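Local coordinates for cellulose-binding protein (Saccharophagus degradans, PDB 2YHG) that is of unconfirmed function but may hydrolyse glycosidic bonds, being the nucleoside hydrolase-like and C-terminal part of a longer polysaccharide-binding protein, at residues Leu51-Glu56 with Pro246-Met251. Numbering follows the deposited sequence.
Sequences LVMANE and PAFLHM
The carbonyl oxygens of Glu56 and Met251 are linked by a single water molecule, which donates to both, at 2.7 Å from Glu56 O and 2.8 Å from Met251 O. This bridge ties the 3-10 turn of 54-56 to Met251, whereas the direct contacts between the two segments are apolar. Met53 reaches across from the segment 51-56. Its chain is extended as far as SD (chi2 -179°) and then bends at the last torsion (chi3 74°), which turns CE toward Leu249. SD lies in the plane of the Phe248 ring, at its edge, 4.0 Å from CE2 and 5.3 Å from the ring centroid, a Met-aromatic contact of the in-plane kind. Phe248 CG stands between its backbone N and carbonyl carbon (chi1 57°), and the ring presents its CE2 edge to the sulfur. The methyl CE packs against Leu249 CD2 at 3.9 Å, and SD is almost as near the same methyl, so one branch of the leucine meets the thioether end of Met53. In the nucleoside hydrolase-like domain, helix 42-52 connects the neighbouring parallel strands 30-35 and 58-64 in a beta-alpha-beta crossover; Met53 lies in the turn between its helix and its second strand, and the contact joins this turn to the short helix 246-249. Helix 308-323 lies against the 51-56 side, where Met53 touches Asp314 and Arg318. Arg318 also forms a salt bridge with Glu56 OE2, the carboxylate oxygen that accepts a weak hydrogen bond from Asn55 ND2. The Phe248 side chain is also about 4 Å from that of Trp151, a residue of the calcium site to which Asp244 belongs, while a bound bis-tris buffer molecule lies about 4 Å from the Met53 side chain.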
loop_
_atom_site.group_PDB
_atom_site.type_symbol
_atom_site.label_atom_id
_atom_site.label_comp_id
_atom_site.label_asym_id
_atom_site.label_seq_id
_atom_site.Cartn_x
_atom_site.Cartn_y
_atom_site.Cartn_z
ATOM N N LEU A 51 9.005 -7.359 0.662
ATOM C CA LEU A 51 9.231 -8.784 0.407
ATOM C C LEU A 51 8.735 -9.675 1.531
ATOM O O LEU A 51 8.141 -10.712 1.257
ATOM C CB LEU A 51 10.680 -9.044 0.047
ATOM C CG LEU A 51 11.100 -8.463 -1.312
ATOM C CD1 LEU A 51 12.609 -8.624 -1.438
ATOM C CD2 LEU A 51 10.398 -9.123 -2.439
ATOM N N VAL A 52 8.954 -9.297 2.777
ATOM C CA VAL A 52 8.465 -10.139 3.882
ATOM C C VAL A 52 6.963 -9.993 4.101
ATOM O O VAL A 52 6.375 -10.784 4.833
ATOM C CB VAL A 52 9.267 -9.964 5.187
ATOM C CG1 VAL A 52 10.735 -10.293 4.976
ATOM C CG2 VAL A 52 9.060 -8.585 5.821
ATOM N N MET A 53 6.353 -9.018 3.437
ATOM C CA MET A 53 4.896 -8.839 3.364
ATOM C C MET A 53 4.305 -9.411 2.068
ATOM O O MET A 53 3.102 -9.285 1.861
ATOM C CB MET A 53 4.530 -7.316 3.470
ATOM C CG MET A 53 4.874 -6.703 4.831
ATOM S SD MET A 53 4.443 -4.970 4.966
ATOM C CE MET A 53 2.665 -5.095 5.103
ATOM N N ALA A 54 5.122 -9.994 1.205
ATOM C CA ALA A 54 4.688 -10.220 -0.179
ATOM C C ALA A 54 3.583 -11.258 -0.314
ATOM O O ALA A 54 2.879 -11.298 -1.305
ATOM C CB ALA A 54 5.865 -10.565 -1.081
ATOM N N ASN A 55 3.429 -12.131 0.676
ATOM C CA ASN A 55 2.324 -13.076 0.676
ATOM C C ASN A 55 0.951 -12.388 0.696
ATOM O O ASN A 55 -0.055 -13.014 0.362
ATOM C CB ASN A 55 2.416 -14.006 1.897
ATOM C CG ASN A 55 2.118 -13.263 3.181
ATOM O OD1 ASN A 55 2.866 -12.348 3.548
ATOM N ND2 ASN A 55 1.016 -13.614 3.852
ATOM N N GLU A 56 0.894 -11.122 1.098
ATOM C CA GLU A 56 -0.356 -10.381 1.205
ATOM C C GLU A 56 -0.747 -9.675 -0.083
ATOM O O GLU A 56 -1.826 -9.070 -0.107
ATOM C CB GLU A 56 -0.254 -9.297 2.313
ATOM C CG GLU A 56 0.173 -9.819 3.666
ATOM C CD GLU A 56 -0.784 -10.800 4.323
ATOM O OE1 GLU A 56 -1.990 -10.871 3.939
ATOM O OE2 GLU A 56 -0.360 -11.406 5.344
ATOM N N PRO A 246 4.768 3.806 2.491
ATOM C CA PRO A 246 3.303 3.988 2.389
ATOM C C PRO A 246 2.736 3.537 1.038
ATOM O O PRO A 246 1.541 3.184 0.974
ATOM C CB PRO A 246 3.113 5.452 2.681
ATOM C CG PRO A 246 4.237 5.728 3.669
ATOM C CD PRO A 246 5.416 5.006 3.056
ATOM N N ALA A 247 3.542 3.594 -0.019
ATOM C CA ALA A 247 3.108 3.211 -1.355
ATOM C C ALA A 247 2.794 1.727 -1.502
ATOM O O ALA A 247 2.162 1.349 -2.500
ATOM C CB ALA A 247 4.141 3.643 -2.374
ATOM N N PHE A 248 3.196 0.877 -0.578
ATOM C CA PHE A 248 2.594 -0.452 -0.494
ATOM C C PHE A 248 1.791 -0.692 0.759
ATOM O O PHE A 248 0.887 -1.531 0.721
ATOM C CB PHE A 248 3.583 -1.624 -0.723
ATOM C CG PHE A 248 4.745 -1.648 0.197
ATOM C CD1 PHE A 248 5.895 -0.929 -0.100
ATOM C CD2 PHE A 248 4.756 -2.464 1.328
ATOM C CE1 PHE A 248 6.998 -0.978 0.730
ATOM C CE2 PHE A 248 5.837 -2.466 2.187
ATOM C CZ PHE A 248 6.971 -1.737 1.859
ATOM N N LEU A 249 2.007 0.024 1.847
ATOM C CA LEU A 249 1.146 -0.185 3.005
ATOM C C LEU A 249 -0.294 0.184 2.666
ATOM O O LEU A 249 -1.224 -0.366 3.284
ATOM C CB LEU A 249 1.614 0.614 4.225
ATOM C CG LEU A 249 3.002 0.284 4.742
ATOM C CD1 LEU A 249 3.221 1.048 6.059
ATOM C CD2 LEU A 249 3.192 -1.222 4.919
ATOM N N HIS A 250 -0.519 1.079 1.718
ATOM C CA HIS A 250 -1.872 1.440 1.276
ATOM C C HIS A 250 -2.676 0.189 0.898
ATOM O O HIS A 250 -3.897 0.176 1.123
ATOM C CB HIS A 250 -1.721 2.395 0.088
ATOM C CG HIS A 250 -3.005 2.998 -0.352
ATOM N ND1 HIS A 250 -3.854 3.632 0.513
ATOM C CD2 HIS A 250 -3.545 3.068 -1.596
ATOM C CE1 HIS A 250 -4.896 4.034 -0.190
ATOM N NE2 HIS A 250 -4.735 3.726 -1.473
ATOM N N MET A 251 -2.023 -0.809 0.317
ATOM C CA MET A 251 -2.640 -2.003 -0.200
ATOM C C MET A 251 -2.421 -3.235 0.677
ATOM O O MET A 251 -2.692 -4.349 0.234
ATOM C CB MET A 251 -2.195 -2.283 -1.636
ATOM C CG MET A 251 -2.190 -1.069 -2.552
ATOM S SD MET A 251 -0.525 -0.303 -2.498
ATOM C CE MET A 251 -0.648 0.992 -3.692
HETATM O O HOH W 1 -2.916 -6.800 -1.137
#